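Side-chain contacts in fimbrin (Schizosaccharomyces pombe, PDB 1RT8), which binds and cross-links actin filaments, supporting cell polarity, cytokinesis, mating and spore formation in fission yeast: residues N195-L200 with A211-T216; Q224-A229 with D233-L238; K175-P180 with L200-P205. One frame throughout, in Å; residues are numbered along the deposited sequence.

Contact 1 (N195-L200 with A211-T216); sequences NYTVLL and APLQTT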
ATOM      1  N   ASN A 195       0.197 -16.278 -26.383  1.00 27.74           N
ATOM      2  CA  ASN A 195      -0.898 -15.496 -25.835  1.00 27.54           C
ATOM      3  C   ASN A 195      -0.696 -13.995 -26.017  1.00 27.72           C
ATOM      4  O   ASN A 195      -1.656 -13.262 -26.258  1.00 25.27           O
ATOM      5  CB  ASN A 195      -1.128 -15.869 -24.371  1.00 28.25           C
ATOM      6  CG  ASN A 195      -1.720 -17.270 -24.232  1.00 31.38           C
ATOM      7  OD1 ASN A 195      -2.416 -17.732 -25.129  1.00 30.20           O
ATOM      8  ND2 ASN A 195      -1.453 -17.942 -23.117  1.00 32.47           N
ATOM      9  N   TYR A 196       0.551 -13.546 -25.923  1.00 27.33           N
ATOM     10  CA  TYR A 196       0.861 -12.135 -26.116  1.00 29.37           C
ATOM     11  C   TYR A 196       0.550 -11.750 -27.566  1.00 30.22           C
ATOM     12  O   TYR A 196      -0.072 -10.714 -27.822  1.00 32.56           O
ATOM     13  CB  TYR A 196       2.341 -11.872 -25.822  1.00 28.31           C
ATOM     14  CG  TYR A 196       2.693 -11.715 -24.348  1.00 26.40           C
ATOM     15  CD1 TYR A 196       3.979 -12.019 -23.895  1.00 26.07           C
ATOM     16  CD2 TYR A 196       1.767 -11.232 -23.425  1.00 25.33           C
ATOM     17  CE1 TYR A 196       4.340 -11.848 -22.569  1.00 24.66           C
ATOM     18  CE2 TYR A 196       2.119 -11.050 -22.070  1.00 25.43           C
ATOM     19  CZ  TYR A 196       3.411 -11.363 -21.657  1.00 25.79           C
ATOM     20  OH  TYR A 196       3.799 -11.199 -20.343  1.00 22.45           O
ATOM     21  N   THR A 197       0.978 -12.590 -28.508  1.00 30.14           N
ATOM     22  CA  THR A 197       0.735 -12.339 -29.931  1.00 29.82           C
ATOM     23  C   THR A 197      -0.761 -12.218 -30.237  1.00 30.15           C
ATOM     24  O   THR A 197      -1.179 -11.318 -30.954  1.00 31.78           O
ATOM     25  CB  THR A 197       1.330 -13.459 -30.804  1.00 28.70           C
ATOM     26  OG1 THR A 197       2.757 -13.447 -30.688  1.00 27.99           O
ATOM     27  CG2 THR A 197       0.949 -13.262 -32.266  1.00 30.03           C
ATOM     28  N   VAL A 198      -1.566 -13.132 -29.704  1.00 31.45           N
ATOM     29  CA  VAL A 198      -3.005 -13.088 -29.935  1.00 31.02           C
ATOM     30  C   VAL A 198      -3.584 -11.834 -29.275  1.00 32.96           C
ATOM     31  O   VAL A 198      -4.426 -11.148 -29.857  1.00 31.81           O
ATOM     32  CB  VAL A 198      -3.699 -14.354 -29.372  1.00 32.56           C
ATOM     33  CG1 VAL A 198      -5.199 -14.244 -29.530  1.00 32.70           C
ATOM     34  CG2 VAL A 198      -3.197 -15.591 -30.114  1.00 33.06           C
ATOM     35  N   LEU A 199      -3.118 -11.529 -28.063  1.00 33.45           N
ATOM     36  CA  LEU A 199      -3.584 -10.342 -27.346  1.00 34.40           C
ATOM     37  C   LEU A 199      -3.307  -9.079 -28.166  1.00 34.10           C
ATOM     38  O   LEU A 199      -4.205  -8.278 -28.411  1.00 34.27           O
ATOM     39  CB  LEU A 199      -2.892 -10.229 -25.975  1.00 32.37           C
ATOM     40  CG  LEU A 199      -3.115  -8.912 -25.210  1.00 31.66           C
ATOM     41  CD1 LEU A 199      -4.602  -8.704 -24.947  1.00 30.01           C
ATOM     42  CD2 LEU A 199      -2.329  -8.931 -23.897  1.00 28.14           C
ATOM     43  N   LEU A 200      -2.061  -8.907 -28.590  1.00 35.95           N
ATOM     44  CA  LEU A 200      -1.691  -7.738 -29.380  1.00 37.02           C
ATOM     45  C   LEU A 200      -2.478  -7.649 -30.696  1.00 38.63           C
ATOM     46  O   LEU A 200      -2.854  -6.562 -31.137  1.00 37.58           O
ATOM     47  CB  LEU A 200      -0.191  -7.759 -29.667  1.00 34.90           C
ATOM     48  CG  LEU A 200       0.715  -7.605 -28.445  1.00 35.70           C
ATOM     49  CD1 LEU A 200       2.162  -7.453 -28.902  1.00 35.61           C
ATOM     50  CD2 LEU A 200       0.291  -6.386 -27.638  1.00 36.79           C
ATOM     51  N   ALA A 211       1.414 -13.549 -37.238  1.00 40.72           N
ATOM     52  CA  ALA A 211       2.567 -14.160 -37.897  1.00 40.34           C
ATOM     53  C   ALA A 211       3.584 -14.776 -36.923  1.00 40.21           C
ATOM     54  O   ALA A 211       4.154 -15.826 -37.205  1.00 39.89           O
ATOM     55  CB  ALA A 211       3.259 -13.133 -38.794  1.00 41.44           C
ATOM     56  N   PRO A 212       3.834 -14.126 -35.770  1.00 39.05           N
ATOM     57  CA  PRO A 212       4.801 -14.697 -34.826  1.00 37.43           C
ATOM     58  C   PRO A 212       4.443 -16.130 -34.417  1.00 35.06           C
ATOM     59  O   PRO A 212       5.313 -16.929 -34.070  1.00 34.38           O
ATOM     60  CB  PRO A 212       4.747 -13.725 -33.649  1.00 37.23           C
ATOM     61  CG  PRO A 212       4.453 -12.421 -34.325  1.00 38.81           C
ATOM     62  CD  PRO A 212       3.376 -12.804 -35.308  1.00 38.22           C
ATOM     63  N   LEU A 213       3.156 -16.445 -34.453  1.00 33.79           N
ATOM     64  CA  LEU A 213       2.708 -17.785 -34.096  1.00 35.52           C
ATOM     65  C   LEU A 213       3.398 -18.823 -34.982  1.00 36.80           C
ATOM     66  O   LEU A 213       3.596 -19.968 -34.570  1.00 35.11           O
ATOM     67  CB  LEU A 213       1.190 -17.888 -34.248  1.00 33.27           C
ATOM     68  CG  LEU A 213       0.379 -17.037 -33.266  1.00 35.35           C
ATOM     69  CD1 LEU A 213      -1.115 -17.135 -33.577  1.00 35.02           C
ATOM     70  CD2 LEU A 213       0.665 -17.503 -31.850  1.00 33.70           C
ATOM     71  N   GLN A 214       3.792 -18.399 -36.183  1.00 37.18           N
ATOM     72  CA  GLN A 214       4.454 -19.273 -37.153  1.00 39.74           C
ATOM     73  C   GLN A 214       5.965 -19.438 -36.950  1.00 39.06           C
ATOM     74  O   GLN A 214       6.600 -20.270 -37.606  1.00 38.88           O
ATOM     75  CB  GLN A 214       4.189 -18.762 -38.574  1.00 41.81           C
ATOM     76  CG  GLN A 214       2.720 -18.518 -38.878  1.00 44.47           C
ATOM     77  CD  GLN A 214       1.848 -19.695 -38.489  1.00 48.00           C
ATOM     78  OE1 GLN A 214       2.165 -20.846 -38.800  1.00 48.37           O
ATOM     79  NE2 GLN A 214       0.732 -19.412 -37.809  1.00 49.24           N
ATOM     80  N   THR A 215       6.538 -18.641 -36.057  1.00 38.11           N
ATOM     81  CA  THR A 215       7.970 -18.712 -35.772  1.00 38.60           C
ATOM     82  C   THR A 215       8.186 -19.861 -34.794  1.00 39.44           C
ATOM     83  O   THR A 215       7.589 -19.880 -33.720  1.00 39.36           O
ATOM     84  CB  THR A 215       8.465 -17.394 -35.135  1.00 39.50           C
ATOM     85  OG1 THR A 215       8.193 -16.305 -36.030  1.00 39.49           O
ATOM     86  CG2 THR A 215       9.960 -17.458 -34.845  1.00 36.65           C
ATOM     87  N   THR A 216       9.040 -20.813 -35.153  1.00 40.88           N
ATOM     88  CA  THR A 216       9.280 -21.961 -34.287  1.00 42.38           C
ATOM     89  C   THR A 216      10.245 -21.691 -33.140  1.00 43.12           C
ATOM     90  O   THR A 216      10.034 -22.186 -32.033  1.00 44.17           O
ATOM     91  CB  THR A 216       9.779 -23.172 -35.091  1.00 42.01           C
ATOM     92  OG1 THR A 216      11.048 -22.868 -35.682  1.00 44.30           O
ATOM     93  CG2 THR A 216       8.777 -23.518 -36.188  1.00 41.80           C
TER
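Thr197 meets Pro212 and Leu213 with both branches of its short side chain, and so offers a compact example of how a beta-branched residue divides its work on a helix surface. The first torsion, chi1 -66°, sets OG1 beside the backbone N and anti to the carbonyl carbon, while CG2 stands anti to N. The hydroxyl is therefore turned back along its own helix, where it hydrogen-bonds Gly193 O one turn earlier. This bond to the residue just ahead of the helix satisfies the hydroxyl, which meets the proline by packing, Thr197 OG1 lying 3.6 Å from Pro212 CB. Thr197 CG2 touches both loop residues, 3.9 Å from Pro212 CD and 3.9 Å from Leu213 CG.

Leu213 does not aim its CB straight at the helix, but its branch bends that way. With chi1 -67° placing CG beside the backbone N, and chi2 near 180°, the side chain passes Thr197 in the opposite sense and carries CD1 on towards Val198. There Leu213 CD1 lies 4.3 Å from Val198 CG2, a looser, purely apolar touch. Two backbone bonds, Gln214 N to Ala211 O at 2.8 Å and Thr215 N to Pro212 O at 2.9 Å, fold residues 211-215 into turns; Pro212 faces the helix, while Leu213 reaches it with its branch. No hydrogen bond spans the two segments.

Beyond them, Val198 also packs on Leu174 and Trp179, while Thr197 rests on Val225 and Pro212 on Asn228, both of helix 218-230. The packing is that of a connecting loop folded back over the helix preceding it, within the all-helical second calponin-homology domain of the first actin-binding region.

Contact 2 (Q224-A229 with D233-L238); sequences QVLQNA and DCRKYL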
ATOM      1  N   GLN A 224      10.006 -10.930 -31.702  1.00 35.77           N
ATOM      2  CA  GLN A 224       9.031 -10.435 -32.657  1.00 34.46           C
ATOM      3  C   GLN A 224       7.828  -9.874 -31.922  1.00 33.96           C
ATOM      4  O   GLN A 224       7.245  -8.881 -32.351  1.00 33.94           O
ATOM      5  CB  GLN A 224       8.589 -11.559 -33.609  1.00 36.13           C
ATOM      6  CG  GLN A 224       9.598 -11.860 -34.711  1.00 37.99           C
ATOM      7  CD  GLN A 224       9.323 -13.160 -35.461  1.00 39.51           C
ATOM      8  OE1 GLN A 224       8.179 -13.602 -35.579  1.00 40.16           O
ATOM      9  NE2 GLN A 224      10.379 -13.766 -35.990  1.00 41.42           N
ATOM     10  N   VAL A 225       7.460 -10.506 -30.809  1.00 33.45           N
ATOM     11  CA  VAL A 225       6.320 -10.047 -30.019  1.00 32.82           C
ATOM     12  C   VAL A 225       6.601  -8.671 -29.440  1.00 34.38           C
ATOM     13  O   VAL A 225       5.721  -7.803 -29.418  1.00 34.01           O
ATOM     14  CB  VAL A 225       6.007 -11.002 -28.831  1.00 34.11           C
ATOM     15  CG1 VAL A 225       5.156 -10.276 -27.774  1.00 31.77           C
ATOM     16  CG2 VAL A 225       5.266 -12.238 -29.334  1.00 32.13           C
ATOM     17  N   LEU A 226       7.825  -8.483 -28.957  1.00 33.64           N
ATOM     18  CA  LEU A 226       8.204  -7.215 -28.360  1.00 36.13           C
ATOM     19  C   LEU A 226       8.358  -6.133 -29.420  1.00 38.32           C
ATOM     20  O   LEU A 226       8.227  -4.947 -29.116  1.00 38.79           O
ATOM     21  CB  LEU A 226       9.490  -7.370 -27.544  1.00 33.11           C
ATOM     22  CG  LEU A 226       9.312  -8.224 -26.283  1.00 30.69           C
ATOM     23  CD1 LEU A 226      10.648  -8.384 -25.560  1.00 28.00           C
ATOM     24  CD2 LEU A 226       8.281  -7.579 -25.376  1.00 27.89           C
ATOM     25  N   GLN A 227       8.633  -6.537 -30.660  1.00 40.31           N
ATOM     26  CA  GLN A 227       8.753  -5.566 -31.741  1.00 41.88           C
ATOM     27  C   GLN A 227       7.333  -5.113 -32.061  1.00 41.43           C
ATOM     28  O   GLN A 227       7.107  -3.955 -32.408  1.00 42.56           O
ATOM     29  CB  GLN A 227       9.415  -6.179 -32.980  1.00 42.64           C
ATOM     30  CG  GLN A 227      10.831  -6.686 -32.747  1.00 44.13           C
ATOM     31  CD  GLN A 227      11.627  -6.824 -34.037  1.00 46.07           C
ATOM     32  OE1 GLN A 227      11.091  -7.209 -35.073  1.00 48.33           O
ATOM     33  NE2 GLN A 227      12.916  -6.522 -33.970  1.00 47.11           N
ATOM     34  N   ASN A 228       6.374  -6.031 -31.936  1.00 40.83           N
ATOM     35  CA  ASN A 228       4.970  -5.695 -32.172  1.00 40.55           C
ATOM     36  C   ASN A 228       4.481  -4.811 -31.033  1.00 41.46           C
ATOM     37  O   ASN A 228       3.485  -4.095 -31.168  1.00 41.94           O
ATOM     38  CB  ASN A 228       4.090  -6.951 -32.226  1.00 40.45           C
ATOM     39  CG  ASN A 228       3.968  -7.524 -33.626  1.00 40.06           C
ATOM     40  OD1 ASN A 228       3.897  -6.781 -34.612  1.00 38.78           O
ATOM     41  ND2 ASN A 228       3.919  -8.849 -33.719  1.00 37.46           N
ATOM     42  N   ALA A 229       5.182  -4.879 -29.905  1.00 40.96           N
ATOM     43  CA  ALA A 229       4.830  -4.082 -28.738  1.00 41.81           C
ATOM     44  C   ALA A 229       5.231  -2.626 -28.960  1.00 42.14           C
ATOM     45  O   ALA A 229       4.523  -1.713 -28.541  1.00 41.18           O
ATOM     46  CB  ALA A 229       5.524  -4.640 -27.491  1.00 39.02           C
ATOM     47  N   ASP A 233       3.970   1.405 -28.602  1.00 44.26           N
ATOM     48  CA  ASP A 233       4.815   2.076 -27.623  1.00 43.86           C
ATOM     49  C   ASP A 233       4.691   1.363 -26.272  1.00 44.41           C
ATOM     50  O   ASP A 233       4.726   1.998 -25.212  1.00 43.55           O
ATOM     51  CB  ASP A 233       4.417   3.548 -27.487  1.00 44.74           C
ATOM     52  CG  ASP A 233       5.356   4.325 -26.579  1.00 46.80           C
ATOM     53  OD1 ASP A 233       6.588   4.195 -26.747  1.00 47.62           O
ATOM     54  OD2 ASP A 233       4.865   5.068 -25.703  1.00 47.20           O
ATOM     55  N   CYS A 234       4.546   0.039 -26.317  1.00 42.84           N
ATOM     56  CA  CYS A 234       4.417  -0.754 -25.097  1.00 42.40           C
ATOM     57  C   CYS A 234       5.546  -1.757 -24.882  1.00 41.66           C
ATOM     58  O   CYS A 234       5.361  -2.762 -24.188  1.00 40.20           O
ATOM     59  CB  CYS A 234       3.086  -1.503 -25.077  1.00 43.97           C
ATOM     60  SG  CYS A 234       1.641  -0.468 -24.817  1.00 47.57           S
ATOM     61  N   ARG A 235       6.707  -1.510 -25.481  1.00 40.16           N
ATOM     62  CA  ARG A 235       7.830  -2.415 -25.274  1.00 39.66           C
ATOM     63  C   ARG A 235       8.559  -1.951 -24.022  1.00 40.00           C
ATOM     64  O   ARG A 235       9.673  -1.427 -24.086  1.00 40.13           O
ATOM     65  CB  ARG A 235       8.789  -2.420 -26.465  1.00 38.23           C
ATOM     66  CG  ARG A 235       9.997  -3.318 -26.225  1.00 38.83           C
ATOM     67  CD  ARG A 235      10.761  -3.649 -27.492  1.00 38.59           C
ATOM     68  NE  ARG A 235      11.829  -4.608 -27.217  1.00 40.10           N
ATOM     69  CZ  ARG A 235      12.392  -5.385 -28.136  1.00 39.79           C
ATOM     70  NH1 ARG A 235      11.992  -5.320 -29.402  1.00 37.25           N
ATOM     71  NH2 ARG A 235      13.355  -6.232 -27.790  1.00 39.37           N
ATOM     72  N   LYS A 236       7.912  -2.155 -22.880  1.00 39.03           N
ATOM     73  CA  LYS A 236       8.461  -1.744 -21.594  1.00 39.68           C
ATOM     74  C   LYS A 236       8.625  -2.919 -20.629  1.00 40.10           C
ATOM     75  O   LYS A 236       7.788  -3.828 -20.593  1.00 39.70           O
ATOM     76  CB  LYS A 236       7.537  -0.703 -20.954  1.00 40.78           C
ATOM     77  CG  LYS A 236       7.246   0.528 -21.810  1.00 40.21           C
ATOM     78  CD  LYS A 236       8.482   1.396 -21.960  1.00 40.41           C
ATOM     79  CE  LYS A 236       8.143   2.748 -22.570  1.00 41.89           C
ATOM     80  NZ  LYS A 236       9.332   3.649 -22.564  1.00 40.05           N
ATOM     81  N   TYR A 237       9.710  -2.883 -19.855  1.00 37.98           N
ATOM     82  CA  TYR A 237      10.033  -3.896 -18.843  1.00 38.81           C
ATOM     83  C   TYR A 237      10.474  -5.279 -19.315  1.00 38.21           C
ATOM     84  O   TYR A 237      11.458  -5.829 -18.808  1.00 37.36           O
ATOM     85  CB  TYR A 237       8.854  -4.108 -17.888  1.00 36.86           C
ATOM     86  CG  TYR A 237       8.376  -2.879 -17.161  1.00 38.53           C
ATOM     87  CD1 TYR A 237       7.363  -2.084 -17.691  1.00 40.03           C
ATOM     88  CD2 TYR A 237       8.922  -2.518 -15.930  1.00 40.10           C
ATOM     89  CE1 TYR A 237       6.900  -0.953 -17.007  1.00 42.19           C
ATOM     90  CE2 TYR A 237       8.470  -1.393 -15.240  1.00 40.78           C
ATOM     91  CZ  TYR A 237       7.461  -0.616 -15.782  1.00 41.68           C
ATOM     92  OH  TYR A 237       7.011   0.501 -15.108  1.00 43.60           O
ATOM     93  N   LEU A 238       9.742  -5.841 -20.271  1.00 38.51           N
ATOM     94  CA  LEU A 238      10.005  -7.196 -20.762  1.00 37.90           C
ATOM     95  C   LEU A 238      11.035  -7.358 -21.879  1.00 38.13           C
ATOM     96  O   LEU A 238      11.057  -6.592 -22.839  1.00 39.37           O
ATOM     97  CB  LEU A 238       8.680  -7.818 -21.212  1.00 35.42           C
ATOM     98  CG  LEU A 238       8.594  -9.331 -21.418  1.00 34.30           C
ATOM     99  CD1 LEU A 238       8.907 -10.049 -20.112  1.00 30.76           C
ATOM    100  CD2 LEU A 238       7.190  -9.691 -21.905  1.00 32.07           C
TER
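A Schellman motif closes helix 218-230: Asp233 takes a positive phi of 63°, and the chain turns so that Cys234 N can reach back to Ala229 O. The Cys234 N to Ala229 O bond is 2.8 Å long and close to straight, 163° at the hydrogen, although the donor stands above the carbonyl plane. The reversal also tucks the methyl of Ala229 against the loop backbone, Ala229 CB lying 3.8 Å from Cys234 O.

Past the turn, Arg235 runs back alongside the helix it has just left. CG is anti to the backbone N (chi1 177°) and the chain stays extended to NE, enough to lay its aliphatic part over the last turns; Arg235 CD comes to 3.3 Å from Leu226 O. The guanidinium then settles flat on the helix flank, one face resting on Leu226 CB, which sits 3.5 Å above the plane and over its centre. Gln227 runs side by side with it, Gln227 CG 3.8 Å from Arg235 NH1. The charge finds its mates beyond the two segments, NH1 making salt bridges to Glu223 and Glu230, both on helix 218-230, Glu230 at its last residue. A leucine here would remove the guanidinium, and is likely to leave Glu223 and Glu230 without their shared counter-charge and the flank of Leu226 less covered.

In the fold, the segment 233-238 is the link between helix 218-230 and helix 240-244 of the second calponin-homology domain, and Leu238 brings it back to the core side. Its side chain crosses that of Leu226 at about a right angle, with Leu226 CD2 4.2 Å from Leu238 CB. The other methyl of Leu226, CD1, lies 3.3 Å from Leu238 O. Met243 of the following helix touches both leucines, and Leu238 also touches Tyr196 and Asn251.

Contact 3 (K175-P180 with L200-P205); sequences KAANWP and LNQLAP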
ATOM      1  N   LYS A 175     -10.511 -14.607 -25.145  1.00 39.09           N
ATOM      2  CA  LYS A 175     -11.795 -15.240 -25.386  1.00 39.98           C
ATOM      3  C   LYS A 175     -12.460 -14.606 -26.598  1.00 38.86           C
ATOM      4  O   LYS A 175     -13.078 -15.299 -27.406  1.00 37.85           O
ATOM      5  CB  LYS A 175     -12.711 -15.111 -24.170  1.00 42.40           C
ATOM      6  CG  LYS A 175     -14.052 -15.804 -24.375  1.00 46.29           C
ATOM      7  CD  LYS A 175     -14.962 -15.655 -23.169  1.00 49.20           C
ATOM      8  CE  LYS A 175     -16.315 -16.308 -23.433  1.00 49.22           C
ATOM      9  NZ  LYS A 175     -17.205 -16.228 -22.242  1.00 50.67           N
ATOM     10  N   ALA A 176     -12.319 -13.290 -26.727  1.00 37.68           N
ATOM     11  CA  ALA A 176     -12.906 -12.570 -27.851  1.00 39.10           C
ATOM     12  C   ALA A 176     -12.196 -12.960 -29.136  1.00 39.39           C
ATOM     13  O   ALA A 176     -12.804 -12.986 -30.207  1.00 39.86           O
ATOM     14  CB  ALA A 176     -12.795 -11.072 -27.640  1.00 37.59           C
ATOM     15  N   ALA A 177     -10.905 -13.257 -29.026  1.00 39.22           N
ATOM     16  CA  ALA A 177     -10.114 -13.647 -30.187  1.00 39.20           C
ATOM     17  C   ALA A 177     -10.329 -15.126 -30.515  1.00 38.45           C
ATOM     18  O   ALA A 177      -9.638 -15.690 -31.364  1.00 37.10           O
ATOM     19  CB  ALA A 177      -8.636 -13.375 -29.922  1.00 39.01           C
ATOM     20  N   ASN A 178     -11.289 -15.746 -29.834  1.00 38.34           N
ATOM     21  CA  ASN A 178     -11.590 -17.158 -30.049  1.00 37.91           C
ATOM     22  C   ASN A 178     -10.313 -17.995 -29.991  1.00 37.89           C
ATOM     23  O   ASN A 178     -10.069 -18.838 -30.856  1.00 37.35           O
ATOM     24  CB  ASN A 178     -12.275 -17.341 -31.406  1.00 40.64           C
ATOM     25  CG  ASN A 178     -13.621 -16.639 -31.482  1.00 40.36           C
ATOM     26  OD1 ASN A 178     -14.525 -16.926 -30.698  1.00 40.96           O
ATOM     27  ND2 ASN A 178     -13.760 -15.717 -32.431  1.00 40.18           N
ATOM     28  N   TRP A 179      -9.505 -17.753 -28.963  1.00 36.32           N
ATOM     29  CA  TRP A 179      -8.249 -18.462 -28.761  1.00 35.74           C
ATOM     30  C   TRP A 179      -8.487 -19.502 -27.652  1.00 36.00           C
ATOM     31  O   TRP A 179      -8.984 -19.176 -26.579  1.00 36.90           O
ATOM     32  CB  TRP A 179      -7.173 -17.439 -28.368  1.00 34.76           C
ATOM     33  CG  TRP A 179      -5.763 -17.952 -28.333  1.00 33.04           C
ATOM     34  CD1 TRP A 179      -4.943 -18.007 -27.242  1.00 31.63           C
ATOM     35  CD2 TRP A 179      -5.010 -18.500 -29.428  1.00 32.45           C
ATOM     36  NE1 TRP A 179      -3.731 -18.555 -27.585  1.00 32.15           N
ATOM     37  CE2 TRP A 179      -3.745 -18.870 -28.920  1.00 31.99           C
ATOM     38  CE3 TRP A 179      -5.284 -18.720 -30.787  1.00 31.23           C
ATOM     39  CZ2 TRP A 179      -2.754 -19.447 -29.721  1.00 29.83           C
ATOM     40  CZ3 TRP A 179      -4.292 -19.301 -31.587  1.00 27.31           C
ATOM     41  CH2 TRP A 179      -3.047 -19.656 -31.047  1.00 27.95           C
ATOM     42  N   PRO A 180      -8.146 -20.773 -27.907  1.00 36.49           N
ATOM     43  CA  PRO A 180      -8.331 -21.864 -26.942  1.00 37.20           C
ATOM     44  C   PRO A 180      -7.493 -21.778 -25.664  1.00 37.24           C
ATOM     45  O   PRO A 180      -7.724 -22.532 -24.715  1.00 38.87           O
ATOM     46  CB  PRO A 180      -7.978 -23.112 -27.754  1.00 36.75           C
ATOM     47  CG  PRO A 180      -8.182 -22.680 -29.184  1.00 38.85           C
ATOM     48  CD  PRO A 180      -7.620 -21.292 -29.177  1.00 36.54           C
ATOM     49  N   LEU A 200      -2.061  -8.907 -28.590  1.00 35.95           N
ATOM     50  CA  LEU A 200      -1.691  -7.738 -29.380  1.00 37.02           C
ATOM     51  C   LEU A 200      -2.478  -7.649 -30.696  1.00 38.63           C
ATOM     52  O   LEU A 200      -2.854  -6.562 -31.137  1.00 37.58           O
ATOM     53  CB  LEU A 200      -0.191  -7.759 -29.667  1.00 34.90           C
ATOM     54  CG  LEU A 200       0.715  -7.605 -28.445  1.00 35.70           C
ATOM     55  CD1 LEU A 200       2.162  -7.453 -28.902  1.00 35.61           C
ATOM     56  CD2 LEU A 200       0.291  -6.386 -27.638  1.00 36.79           C
ATOM     57  N   ASN A 201      -2.721  -8.797 -31.320  1.00 39.68           N
ATOM     58  CA  ASN A 201      -3.470  -8.828 -32.571  1.00 41.27           C
ATOM     59  C   ASN A 201      -4.939  -8.513 -32.309  1.00 41.84           C
ATOM     60  O   ASN A 201      -5.634  -7.962 -33.160  1.00 42.26           O
ATOM     61  CB  ASN A 201      -3.334 -10.203 -33.233  1.00 40.60           C
ATOM     62  CG  ASN A 201      -4.291 -10.386 -34.395  1.00 41.11           C
ATOM     63  OD1 ASN A 201      -5.363 -10.978 -34.247  1.00 39.79           O
ATOM     64  ND2 ASN A 201      -3.917  -9.861 -35.558  1.00 38.54           N
ATOM     65  N   GLN A 202      -5.409  -8.863 -31.121  1.00 42.36           N
ATOM     66  CA  GLN A 202      -6.791  -8.610 -30.756  1.00 42.92           C
ATOM     67  C   GLN A 202      -6.953  -7.129 -30.423  1.00 43.24           C
ATOM     68  O   GLN A 202      -7.952  -6.517 -30.782  1.00 43.92           O
ATOM     69  CB  GLN A 202      -7.173  -9.484 -29.557  1.00 42.87           C
ATOM     70  CG  GLN A 202      -8.642  -9.457 -29.169  1.00 43.74           C
ATOM     71  CD  GLN A 202      -9.572  -9.796 -30.322  1.00 44.68           C
ATOM     72  OE1 GLN A 202      -9.349 -10.757 -31.063  1.00 44.65           O
ATOM     73  NE2 GLN A 202     -10.632  -9.011 -30.468  1.00 44.30           N
ATOM     74  N   LEU A 203      -5.954  -6.551 -29.759  1.00 44.17           N
ATOM     75  CA  LEU A 203      -5.996  -5.140 -29.375  1.00 44.36           C
ATOM     76  C   LEU A 203      -5.820  -4.158 -30.533  1.00 45.00           C
ATOM     77  O   LEU A 203      -6.436  -3.093 -30.544  1.00 45.69           O
ATOM     78  CB  LEU A 203      -4.928  -4.839 -28.320  1.00 43.51           C
ATOM     79  CG  LEU A 203      -5.073  -5.424 -26.914  1.00 42.70           C
ATOM     80  CD1 LEU A 203      -3.931  -4.901 -26.065  1.00 41.50           C
ATOM     81  CD2 LEU A 203      -6.424  -5.041 -26.301  1.00 41.29           C
ATOM     82  N   ALA A 204      -4.973  -4.509 -31.495  1.00 45.89           N
ATOM     83  CA  ALA A 204      -4.716  -3.640 -32.644  1.00 47.00           C
ATOM     84  C   ALA A 204      -4.453  -4.457 -33.911  1.00 47.65           C
ATOM     85  O   ALA A 204      -3.317  -4.547 -34.380  1.00 46.41           O
ATOM     86  CB  ALA A 204      -3.523  -2.740 -32.345  1.00 45.94           C
ATOM     87  N   PRO A 205      -5.508  -5.045 -34.495  1.00 49.85           N
ATOM     88  CA  PRO A 205      -5.394  -5.862 -35.712  1.00 51.41           C
ATOM     89  C   PRO A 205      -4.608  -5.202 -36.839  1.00 52.11           C
ATOM     90  O   PRO A 205      -4.040  -5.888 -37.690  1.00 52.22           O
ATOM     91  CB  PRO A 205      -6.850  -6.096 -36.112  1.00 51.96           C
ATOM     92  CG  PRO A 205      -7.587  -6.018 -34.803  1.00 51.54           C
ATOM     93  CD  PRO A 205      -6.922  -4.851 -34.126  1.00 50.00           C
TER
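Gln202 carries this contact, reaching from helix 194-203 to Ala176 and Ala177, where helix 162-176 comes to its end. Taken in order along the second segment, Leu200 comes first: it ties its carbonyl to Ala204 N, a backbone bond that carries the helix through its final turn. Asn201, next, hydrogen-bonds Cys208 O through ND2. Gln202 itself has CG anti to the backbone N (chi1 -173°), which sends the side chain out to the other segment, and the chain as modelled then bends at chi2 of 54°. The contact rests on its aliphatic part, Gln202 CG lying 4.0 Å from Ala177 CB. The modelled position of Gln202 OE1, only 2.9 Å from Ala177 CB, is too close to be comfortable, and the exact setting of the amide is doubtful. The same doubt falls on its other end, where Gln202 NE2 is placed 4.1 Å from Ala176 CB. No hydrogen bond joins the two segments.

Leu203 joins Gln202 in touching His173 of helix 162-176 and also meets Trp169, and Ala204 is where the chain leaves helical geometry. In segment 175-180, a Schellman motif with Asn178 at positive phi ends the helix just past Ala177. The contact thus sits where the ends of helix 162-176 and helix 194-203 meet, with helix 248-261 packed on Leu200 and Leu203.

All three contacts lie within one calponin-homology domain, on successive helices. Contacts 1 and 3, about 10 Å apart between centres, both draw on helix 194-203, and their segments overlap at Leu200; they join where Trp179 NE1 hydrogen-bonds Asn195 OD1 at 2.9 Å and where Val198 CG1 packs 3.6 Å from Ala177 CB. Contact 2 lies about 12 Å from contact 1, centre to centre, and meets it through a hydrogen bond between Thr215 OG1 and Gln224 OE1, 2.7 Å long. Contacts 2 and 3 are further apart, about 17 Å between centres, yet Leu200 CD1 still packs 3.6 Å from Val225 O.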